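Local coordinates for imelysin (Bacteroides ovatus ATCC 8483, PDB 3OYV), which belongs to the imelysin-like proteins implicated in bacterial iron uptake and is probably an outer-membrane-associated protein whose exact biochemical activity remains uncertain, at residues D15-P18 with E19-S22; A311-Q314 with I315-Q319; G343-T346 with L347-L350. One frame throughout, in Å; residues are numbered along the deposited sequence.

Interaction 1: D15-P18 with E19-S22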
loop_
_atom_site.group_PDB
_atom_site.type_symbol
_atom_site.label_atom_id
_atom_site.label_comp_id
_atom_site.label_asym_id
_atom_site.label_seq_id
_atom_site.Cartn_x
_atom_site.Cartn_y
_atom_site.Cartn_z
ATOM N N ASP A 15 -18.529 -7.264 -17.832
ATOM C CA ASP A 15 -18.661 -8.511 -17.110
ATOM C C ASP A 15 -17.909 -9.616 -17.842
ATOM O O ASP A 15 -17.720 -9.549 -19.059
ATOM C CB ASP A 15 -20.128 -8.900 -16.961
ATOM C CG ASP A 15 -20.934 -7.871 -16.188
ATOM O OD1 ASP A 15 -20.523 -7.531 -15.065
ATOM O OD2 ASP A 15 -21.984 -7.419 -16.702
ATOM N N TYR A 16 -17.507 -10.616 -17.075
ATOM C CA TYR A 16 -16.863 -11.799 -17.614
ATOM C C TYR A 16 -17.872 -12.600 -18.422
ATOM O O TYR A 16 -18.983 -12.900 -17.936
ATOM C CB TYR A 16 -16.326 -12.608 -16.440
ATOM C CG TYR A 16 -15.625 -13.899 -16.770
ATOM C CD1 TYR A 16 -14.249 -13.930 -17.025
ATOM C CD2 TYR A 16 -16.315 -15.098 -16.790
ATOM C CE1 TYR A 16 -13.599 -15.121 -17.278
ATOM C CE2 TYR A 16 -15.674 -16.294 -17.066
ATOM C CZ TYR A 16 -14.305 -16.305 -17.320
ATOM O OH TYR A 16 -13.700 -17.515 -17.582
ATOM N N THR A 17 -17.495 -12.942 -19.652
ATOM C CA THR A 17 -18.372 -13.717 -20.531
ATOM C C THR A 17 -17.552 -14.794 -21.233
ATOM O O THR A 17 -16.336 -14.693 -21.300
ATOM C CB THR A 17 -18.971 -12.835 -21.639
ATOM O OG1 THR A 17 -17.923 -12.449 -22.559
ATOM C CG2 THR A 17 -19.713 -11.567 -21.050
ATOM N N PRO A 18 -18.222 -15.784 -21.859
ATOM C CA PRO A 18 -17.453 -16.736 -22.665
ATOM C C PRO A 18 -16.621 -16.056 -23.758
ATOM O O PRO A 18 -15.531 -16.505 -24.091
ATOM C CB PRO A 18 -18.536 -17.620 -23.299
ATOM C CG PRO A 18 -19.661 -17.557 -22.283
ATOM C CD PRO A 18 -19.654 -16.148 -21.766
ATOM N N GLU A 19 -17.129 -14.965 -24.303
ATOM C CA GLU A 19 -16.488 -14.323 -25.436
ATOM C C GLU A 19 -15.261 -13.514 -25.027
ATOM O O GLU A 19 -14.351 -13.357 -25.830
ATOM C CB GLU A 19 -17.497 -13.440 -26.161
ATOM C CG GLU A 19 -18.489 -14.226 -27.004
ATOM C CD GLU A 19 -19.567 -14.919 -26.170
ATOM O OE1 GLU A 19 -19.909 -14.422 -25.050
ATOM O OE2 GLU A 19 -20.077 -15.964 -26.659
ATOM N N ASN A 20 -15.210 -12.988 -23.796
ATOM C CA ASN A 20 -14.013 -12.256 -23.347
ATOM C C ASN A 20 -13.156 -13.061 -22.377
ATOM O O ASN A 20 -12.106 -12.586 -21.940
ATOM C CB ASN A 20 -14.333 -10.871 -22.776
ATOM C CG ASN A 20 -15.205 -10.930 -21.548
ATOM O OD1 ASN A 20 -15.112 -11.875 -20.767
ATOM N ND2 ASN A 20 -16.015 -9.883 -21.329
ATOM N N ALA A 21 -13.529 -14.324 -22.123
ATOM C CA ALA A 21 -12.876 -15.098 -21.072
ATOM C C ALA A 21 -11.397 -15.320 -21.362
ATOM O O ALA A 21 -10.571 -15.245 -20.470
ATOM C CB ALA A 21 -13.574 -16.443 -20.913
ATOM N N SER A 22 -11.021 -15.588 -22.618
ATOM C CA SER A 22 -9.628 -15.873 -22.906
ATOM C C SER A 22 -8.761 -14.649 -22.665
ATOM O O SER A 22 -7.715 -14.731 -22.025
ATOM C CB SER A 22 -9.457 -16.343 -24.349
ATOM O OG SER A 22 -8.117 -16.671 -24.561
HETATM O O HOH W 1 -12.836 -16.050 -24.896
#
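Thr17 and Asn20 exchange hydrogen bonds in both directions, each through its side chain to the other's backbone. Thr17 OG1 accepts from Asn20 N at 3.0 Å, and Thr17 N donates to Asn20 OD1 at 2.8 Å, the bond running at 168° at the hydrogen. This reciprocity is consistent with a capping box, just before helix 21-47. Threonine suits it because a chi1 of 69° sets OG1 between the backbone N and the carbonyl carbon, facing the amides that follow; Glu19 N adds a weak bond to the same oxygen. Asparagine suits the other half because one amide group both accepts and donates. Its ND2 continues to Asp15 O at 2.9 Å, nearly straight at 172° and with the acceptor in the amide plane, whereas Thr17 N meets OD1 from a direction tilted away from the plane of that carbonyl. Two bonds at the two ends of the amide thus fix its rotation and tie residues 15 and 17 to the turn. A water accepts from Ser22 N at 2.9 Å and donates to Pro18 O at 2.8 Å, linking the two across the turn.

Apolar contact is more modest. Ala21 CB lies 3.7 Å from Tyr16 CZ and 3.5 Å from Tyr16 OH; a methyl is small enough to come this close at an oblique angle. The Pro18 ring, which supplies no N-H, is crossed at a slant by the bent chain of Glu19.

Tyr16 fastens the loop to the bundle: its OH bonds to His25, and its ring makes edge-to-face contacts with Trp24 of helix 21-47 and Phe268 of helix 265-283. Asp15 forms a salt bridge with Lys353 of the strand 352-353, and Ser22 reaches the backbone of Ser322 in helix 319-323.

Interaction 2: A311-Q314 with I315-Q319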
loop_
_atom_site.group_PDB
_atom_site.type_symbol
_atom_site.label_atom_id
_atom_site.label_comp_id
_atom_site.label_asym_id
_atom_site.label_seq_id
_atom_site.Cartn_x
_atom_site.Cartn_y
_atom_site.Cartn_z
ATOM N N ALA A 311 -9.128 1.665 -21.143
ATOM C CA ALA A 311 -8.054 0.878 -21.743
ATOM C C ALA A 311 -8.085 -0.579 -21.306
ATOM O O ALA A 311 -7.795 -1.478 -22.114
ATOM C CB ALA A 311 -6.687 1.477 -21.463
ATOM N N ILE A 312 -8.460 -0.820 -20.044
ATOM C CA ILE A 312 -8.608 -2.214 -19.584
ATOM C C ILE A 312 -9.731 -2.910 -20.336
ATOM O O ILE A 312 -9.572 -4.041 -20.772
ATOM C CB ILE A 312 -8.809 -2.297 -18.055
ATOM C CG1 ILE A 312 -7.605 -1.704 -17.309
ATOM C CG2 ILE A 312 -9.007 -3.735 -17.621
ATOM C CD1 ILE A 312 -7.862 -1.407 -15.806
ATOM N N VAL A 313 -10.872 -2.248 -20.485
ATOM C CA VAL A 313 -11.982 -2.810 -21.242
ATOM C C VAL A 313 -11.573 -3.105 -22.698
ATOM O O VAL A 313 -11.904 -4.170 -23.223
ATOM C CB VAL A 313 -13.221 -1.896 -21.157
ATOM C CG1 VAL A 313 -14.338 -2.345 -22.133
ATOM C CG2 VAL A 313 -13.738 -1.839 -19.703
ATOM N N GLN A 314 -10.820 -2.200 -23.323
ATOM C CA GLN A 314 -10.331 -2.426 -24.696
ATOM C C GLN A 314 -9.423 -3.659 -24.751
ATOM O O GLN A 314 -9.537 -4.493 -25.662
ATOM C CB GLN A 314 -9.602 -1.195 -25.227
ATOM C CG GLN A 314 -10.496 0.004 -25.509
ATOM C CD GLN A 314 -9.712 1.239 -25.919
ATOM O OE1 GLN A 314 -8.488 1.308 -25.754
ATOM N NE2 GLN A 314 -10.418 2.232 -26.450
ATOM N N ILE A 315 -8.540 -3.804 -23.771
ATOM C CA ILE A 315 -7.703 -5.023 -23.642
ATOM C C ILE A 315 -8.565 -6.289 -23.545
ATOM O O ILE A 315 -8.321 -7.300 -24.230
ATOM C CB ILE A 315 -6.743 -4.883 -22.421
ATOM C CG1 ILE A 315 -5.604 -3.924 -22.795
ATOM C CG2 ILE A 315 -6.215 -6.268 -21.963
ATOM C CD1 ILE A 315 -4.836 -3.322 -21.595
ATOM N N LEU A 316 -9.598 -6.241 -22.701
ATOM C CA LEU A 316 -10.427 -7.408 -22.483
ATOM C C LEU A 316 -11.223 -7.782 -23.724
ATOM O O LEU A 316 -11.543 -8.953 -23.917
ATOM C CB LEU A 316 -11.350 -7.198 -21.285
ATOM C CG LEU A 316 -10.619 -7.107 -19.937
ATOM C CD1 LEU A 316 -11.631 -6.631 -18.834
ATOM C CD2 LEU A 316 -9.986 -8.451 -19.569
ATOM N N ASN A 317 -11.553 -6.791 -24.542
ATOM C CA ASN A 317 -12.245 -7.010 -25.808
ATOM C C ASN A 317 -11.338 -7.264 -27.002
ATOM O O ASN A 317 -11.832 -7.503 -28.116
ATOM C CB ASN A 317 -13.199 -5.836 -26.082
ATOM C CG ASN A 317 -14.415 -5.885 -25.219
ATOM O OD1 ASN A 317 -14.969 -6.952 -24.954
ATOM N ND2 ASN A 317 -14.849 -4.720 -24.752
ATOM N N SER A 318 -10.034 -7.259 -26.780
ATOM C CA SER A 318 -9.092 -7.374 -27.888
ATOM C C SER A 318 -8.858 -8.812 -28.318
ATOM O O SER A 318 -8.767 -9.739 -27.496
ATOM C CB SER A 318 -7.740 -6.734 -27.564
ATOM O OG SER A 318 -6.999 -7.501 -26.645
ATOM N N GLN A 319 -8.715 -8.982 -29.632
ATOM C CA GLN A 319 -8.427 -10.296 -30.173
ATOM C C GLN A 319 -6.989 -10.704 -29.846
ATOM O O GLN A 319 -6.702 -11.883 -29.659
ATOM C CB GLN A 319 -8.687 -10.332 -31.685
ATOM C CG GLN A 319 -8.792 -11.728 -32.262
ATOM C CD GLN A 319 -10.028 -12.478 -31.800
ATOM O OE1 GLN A 319 -11.139 -11.967 -31.884
ATOM N NE2 GLN A 319 -9.838 -13.697 -31.309
#
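Ile315, whose side chain lies along Ala311 O across the turn, offers its own carbonyl oxygen to two donors of one residue: Ser318 OG donates to Ile315 O at 2.8 Å and Ser318 N to the same oxygen at 3.1 Å. The motif is a short junction between two helices, in which the last turn of helix 309-316 gives way to Ser318 as N-cap of helix 319-323. Serine is apt because its small hydroxyl can do both jobs, donating back to Ile315 O while accepting from Trp321 N ahead. A chi1 of 73° places OG between backbone N and carbonyl carbon, where both partners are reachable.

Behind the junction runs regular alpha-helical bonding. Ile315 N donates to Ala311 O, Leu316 N to Ile312 O at 2.9 Å, and Asn317 N to Val313 O at 3.0 Å. Asn317 N also makes a weak bond to Gln314 O.

The side chains one turn apart divide by environment. On the buried face Ile312 and Leu316 run alongside each other with their ends in one direction, Ile312 CG2 lying 4.1 Å from Leu316 CD1, and together they reach helix 343-351, with Leu316 also touching Trp24 of helix 21-47. Branched aliphatic groups fit such a face because they fill space without needing polar partners. Ile315 turns to Tyr27 on helix 21-47. Val313, partly covered by Ala12, and the exposed Asn317 form a second pair of neighbours one turn apart, their side chains again running in one direction.

That last pair meets through one methyl and one amide nitrogen: Val313 CG1, held anti to the backbone N (chi1 171°), lies 3.6 Å from Asn317 ND2.

Interaction 3: G343-T346 with L347-L350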
loop_
_atom_site.group_PDB
_atom_site.type_symbol
_atom_site.label_atom_id
_atom_site.label_comp_id
_atom_site.label_asym_id
_atom_site.label_seq_id
_atom_site.Cartn_x
_atom_site.Cartn_y
_atom_site.Cartn_z
ATOM N N GLY A 343 -0.860 -3.351 -11.864
ATOM C CA GLY A 343 -0.842 -3.200 -10.435
ATOM C C GLY A 343 -2.023 -3.793 -9.721
ATOM O O GLY A 343 -2.966 -4.327 -10.325
ATOM N N PHE A 344 -1.993 -3.629 -8.394
ATOM C CA PHE A 344 -3.022 -4.198 -7.549
ATOM C C PHE A 344 -4.447 -3.806 -7.961
ATOM O O PHE A 344 -5.366 -4.607 -7.872
ATOM C CB PHE A 344 -2.809 -3.794 -6.102
ATOM C CG PHE A 344 -1.787 -4.619 -5.348
ATOM C CD1 PHE A 344 -2.066 -5.946 -5.069
ATOM C CD2 PHE A 344 -0.601 -4.053 -4.869
ATOM C CE1 PHE A 344 -1.207 -6.683 -4.327
ATOM C CE2 PHE A 344 0.281 -4.806 -4.109
ATOM C CZ PHE A 344 -0.012 -6.148 -3.868
ATOM N N HIS A 345 -4.648 -2.535 -8.338
ATOM C CA HIS A 345 -5.987 -2.095 -8.616
ATOM C C HIS A 345 -6.525 -2.576 -9.970
ATOM O O HIS A 345 -7.718 -2.696 -10.146
ATOM C CB HIS A 345 -6.121 -0.601 -8.428
ATOM C CG HIS A 345 -5.880 -0.193 -7.016
ATOM N ND1 HIS A 345 -6.689 -0.607 -5.973
ATOM C CD2 HIS A 345 -4.919 0.580 -6.473
ATOM C CE1 HIS A 345 -6.222 -0.100 -4.843
ATOM N NE2 HIS A 345 -5.135 0.603 -5.119
ATOM N N THR A 346 -5.642 -2.856 -10.909
ATOM C CA THR A 346 -6.060 -3.506 -12.160
ATOM C C THR A 346 -6.499 -4.932 -11.883
ATOM O O THR A 346 -7.531 -5.364 -12.370
ATOM C CB THR A 346 -4.968 -3.439 -13.252
ATOM O OG1 THR A 346 -4.764 -2.073 -13.597
ATOM C CG2 THR A 346 -5.447 -4.189 -14.487
ATOM N N LEU A 347 -5.731 -5.664 -11.076
ATOM C CA LEU A 347 -6.200 -6.995 -10.694
ATOM C C LEU A 347 -7.493 -6.926 -9.922
ATOM O O LEU A 347 -8.366 -7.745 -10.126
ATOM C CB LEU A 347 -5.121 -7.703 -9.922
ATOM C CG LEU A 347 -5.255 -9.197 -9.792
ATOM C CD1 LEU A 347 -5.596 -9.898 -11.111
ATOM C CD2 LEU A 347 -3.906 -9.729 -9.191
ATOM N N GLU A 348 -7.596 -5.929 -9.048
ATOM C CA GLU A 348 -8.843 -5.724 -8.320
ATOM C C GLU A 348 -10.047 -5.562 -9.273
ATOM O O GLU A 348 -11.109 -6.168 -9.079
ATOM C CB GLU A 348 -8.702 -4.483 -7.404
ATOM C CG GLU A 348 -9.812 -4.291 -6.381
ATOM C CD GLU A 348 -9.802 -2.882 -5.786
ATOM O OE1 GLU A 348 -9.027 -2.033 -6.252
ATOM O OE2 GLU A 348 -10.630 -2.642 -4.887
ATOM N N PHE A 349 -9.856 -4.723 -10.295
ATOM C CA PHE A 349 -10.911 -4.498 -11.315
ATOM C C PHE A 349 -11.342 -5.809 -11.975
ATOM O O PHE A 349 -12.514 -6.024 -12.248
ATOM C CB PHE A 349 -10.335 -3.540 -12.359
ATOM C CG PHE A 349 -11.253 -3.212 -13.518
ATOM C CD1 PHE A 349 -11.371 -4.054 -14.599
ATOM C CD2 PHE A 349 -11.882 -1.989 -13.586
ATOM C CE1 PHE A 349 -12.198 -3.718 -15.652
ATOM C CE2 PHE A 349 -12.683 -1.652 -14.665
ATOM C CZ PHE A 349 -12.850 -2.525 -15.673
ATOM N N LEU A 350 -10.359 -6.657 -12.236
ATOM C CA LEU A 350 -10.547 -7.941 -12.918
ATOM C C LEU A 350 -11.174 -9.014 -12.048
ATOM O O LEU A 350 -11.721 -9.987 -12.575
ATOM C CB LEU A 350 -9.204 -8.405 -13.509
ATOM C CG LEU A 350 -8.602 -7.542 -14.641
ATOM C CD1 LEU A 350 -7.140 -7.960 -14.932
ATOM C CD2 LEU A 350 -9.489 -7.553 -15.913
#
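A histidine and a glutamate three residues apart, both buried, are joined by a short and nearly straight hydrogen bond: His345 ND1 donates to Glu348 OE1 at 2.8 Å and 173°. The acceptor sits at the ring edge, close to the ring plane, while the donor meets OE1 on its syn side, 32° out of the carboxylate plane; ring and carboxylate are turned 46° apart. The glutamate can reach because its chain is extended, with CG anti to the backbone N. Its other oxygen bonds to Ser118, so both ends of the carboxylate are held, and it in turn fixes the imidazole, whose NE2 is hydrogen-bonded to an unidentified ligand, probably from the crystallisation liquor.

On another side of helix 343-351, Thr346 CG2 and Leu350 CD1 pack at 4.2 Å, and Thr346 OG1 turns back to Arg342 O. Gly343 has a positive phi, readily adopted by glycine, and its carbonyl accepts from Leu347 N at 3.2 Å.

Gly343, His345 and Glu348 spell the Gly-x-His-x-x-Glu signature of imelysin-like proteins, consistent with a functional pocket, probably a metal site in relatives.

Along the chain the order is interaction 1, interaction 2, interaction 3, and all lie on the same side of the chain's centre. The centres of interactions 1 and 2 are about 11 Å apart, and Asn20 CB touches Leu316 O at 3.6 Å. Interactions 2 and 3, about 14 Å between centres, meet where helix 309-316 packs on helix 343-351: Leu316 CD1 is 3.7 Å from Leu350 CD2. Interactions 1 and 3, about 17 Å between centres, do not touch. The first two are partly buried; interaction 3 is fully buried and nearest the chain's centre. Helix 21-47 is the shared element: interaction 1 leads into it, and it packs against interactions 2 and 3.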